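Side-chain contact in putative tetR family transcription regulator (Shewanella loihica, PDB 3PPB), which probably binds DNA through a helix-turn-helix motif and regulates transcription, as other TetR-family proteins do: residues 63-68 / 109-114. Residues are numbered along the deposited sequence; the frame is centred on the assembly and turned at random.
Sequences GVKQEF and LYSMSP. With EDO (1,2-ethanediol), chain D; EDO (1,2-ethanediol), chain G; EDO (1,2-ethanediol), chain H.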
# COMPACT_ATOMS: atom_id res chain seq x y z
N GLY A 63 -8.22 5.12 -16.01
CA GLY A 63 -8.99 4.13 -16.75
C GLY A 63 -9.30 2.90 -15.93
O GLY A 63 -10.46 2.49 -15.84
N VAL A 64 -8.26 2.31 -15.30
CA VAL A 64 -8.41 1.12 -14.45
C VAL A 64 -9.26 1.48 -13.20
O VAL A 64 -10.16 0.72 -12.85
CB VAL A 64 -7.06 0.43 -14.07
CG1 VAL A 64 -7.31 -0.85 -13.29
CG2 VAL A 64 -6.23 0.11 -15.33
N LYS A 65 -9.01 2.65 -12.59
CA LYS A 65 -9.81 3.12 -11.44
C LYS A 65 -11.30 3.20 -11.83
O LYS A 65 -12.15 2.72 -11.07
CB LYS A 65 -9.32 4.49 -10.91
CG LYS A 65 -8.00 4.45 -10.14
CD LYS A 65 -8.19 4.03 -8.70
CE LYS A 65 -6.88 3.81 -8.00
NZ LYS A 65 -7.06 3.81 -6.53
N GLN A 66 -11.61 3.74 -13.05
CA GLN A 66 -12.99 3.84 -13.52
C GLN A 66 -13.62 2.45 -13.69
O GLN A 66 -14.75 2.26 -13.25
CB GLN A 66 -13.10 4.66 -14.81
CG GLN A 66 -14.56 5.05 -15.12
CD GLN A 66 -15.17 5.94 -14.07
OE1 GLN A 66 -14.74 7.07 -13.86
NE2 GLN A 66 -16.17 5.44 -13.35
N GLU A 67 -12.89 1.49 -14.27
CA GLU A 67 -13.36 0.10 -14.42
C GLU A 67 -13.71 -0.52 -13.06
O GLU A 67 -14.77 -1.15 -12.92
CB GLU A 67 -12.28 -0.76 -15.10
CG GLU A 67 -12.15 -0.51 -16.59
CD GLU A 67 -11.02 -1.31 -17.20
OE1 GLU A 67 -10.78 -2.45 -16.73
OE2 GLU A 67 -10.35 -0.79 -18.12
N PHE A 68 -12.82 -0.35 -12.08
CA PHE A 68 -13.00 -0.84 -10.72
C PHE A 68 -14.26 -0.25 -10.08
O PHE A 68 -15.10 -0.98 -9.55
CB PHE A 68 -11.75 -0.49 -9.89
CG PHE A 68 -11.83 -0.80 -8.42
CD1 PHE A 68 -11.70 -2.11 -7.95
CD2 PHE A 68 -11.99 0.22 -7.48
CE1 PHE A 68 -11.71 -2.38 -6.58
CE2 PHE A 68 -12.01 -0.05 -6.11
CZ PHE A 68 -11.88 -1.35 -5.67
N LEU A 109 0.90 -1.72 -6.96
CA LEU A 109 2.11 -0.97 -7.24
C LEU A 109 1.93 0.55 -7.30
O LEU A 109 2.87 1.26 -6.93
CB LEU A 109 2.72 -1.44 -8.57
CG LEU A 109 3.32 -2.83 -8.61
CD1 LEU A 109 3.38 -3.34 -10.04
CD2 LEU A 109 4.71 -2.85 -7.97
N TYR A 110 0.80 1.06 -7.83
CA TYR A 110 0.69 2.50 -8.12
C TYR A 110 -0.36 3.32 -7.35
O TYR A 110 -0.19 4.54 -7.27
CB TYR A 110 0.44 2.69 -9.63
CG TYR A 110 1.57 2.18 -10.49
CD1 TYR A 110 2.66 2.99 -10.79
CD2 TYR A 110 1.55 0.89 -11.02
CE1 TYR A 110 3.72 2.51 -11.57
CE2 TYR A 110 2.61 0.41 -11.80
CZ TYR A 110 3.70 1.22 -12.06
OH TYR A 110 4.73 0.76 -12.82
N SER A 111 -1.44 2.69 -6.84
CA SER A 111 -2.58 3.34 -6.16
C SER A 111 -2.25 4.28 -5.00
O SER A 111 -2.97 5.27 -4.79
CB SER A 111 -3.53 2.29 -5.60
OG SER A 111 -4.42 1.89 -6.62
N MSE A 112 -1.24 3.95 -4.21
CA MSE A 112 -0.90 4.75 -3.03
C MSE A 112 0.58 5.10 -2.99
O MSE A 112 1.10 5.53 -1.95
CB MSE A 112 -1.29 3.96 -1.78
CG MSE A 112 -2.05 4.79 -0.80
SE MSE A 112 -2.77 3.74 0.60
CE MSE A 112 -1.21 2.87 1.16
N SER A 113 1.23 4.97 -4.15
CA SER A 113 2.65 5.19 -4.29
C SER A 113 2.97 6.63 -4.67
O SER A 113 2.15 7.30 -5.32
CB SER A 113 3.21 4.23 -5.35
OG SER A 113 3.02 4.72 -6.67
N PRO A 114 4.20 7.10 -4.35
CA PRO A 114 4.61 8.45 -4.77
C PRO A 114 4.81 8.59 -6.29
O PRO A 114 5.09 9.69 -6.75
CB PRO A 114 5.96 8.67 -4.05
CG PRO A 114 6.06 7.58 -3.02
CD PRO A 114 5.28 6.44 -3.59
C1 EDO D . -8.85 1.28 -4.66
O1 EDO D . -9.18 2.38 -5.49
C2 EDO D . -7.90 0.37 -5.43
O2 EDO D . -6.77 1.12 -5.88
C1 EDO G . -13.15 -5.14 -15.37
O1 EDO G . -12.03 -4.24 -15.23
C2 EDO G . -14.40 -4.44 -14.85
O2 EDO G . -15.51 -5.36 -14.87
C1 EDO H . -6.06 -1.61 -20.42
O1 EDO H . -6.75 -2.84 -20.15
C2 EDO H . -7.05 -0.45 -20.33
O2 EDO H . -7.60 -0.41 -19.01
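Lys65 reaches across to Ser111, and a molecule of 1,2-ethanediol, probably from the crystallisation liquor, bridges the two. The CB of Lys65 points toward segment 109-114. CG lies anti to the carbonyl carbon (chi1 -73°), and the chain then bends at chi2 (-82°) before running on extended. Lys65 CD passes 3.7 Å from O1 of the chain D ethanediol. Lys65 CE lies 3.4 Å from both Ser111 OG and O2 of the diol. At the tip, Lys65 NZ donates to both ends of the diol, at 2.8 Å to O1 and 2.8 Å to O2. Lys65 NZ itself lies 3.3 Å from Ser111 OG. Ser111 OG donates to O2 of the same diol at 2.6 Å, so O2 takes a bond from each segment. C2 of the diol lies over one face of the Phe68 ring, 4.2 Å above the plane and offset toward the rim, and C1 approaches CE2 of Phe68. A methionine in place of Lys65 would probably leave O1 without its donor from Lys65, O2 with only the bond from Ser111, and Phe107 without its cation. Phe107, in helix 101-110, makes a cation-pi contact with Lys65, which would help to hold that charge in the interior. Lys65 also packs on Ala124 and Ile128 of helix 118-128. The contact lies near the centre of the all-helical chain, where the middle of helix 53-74 faces residues 109-114, at the end region of helix 101-110, with helix 118-128 alongside.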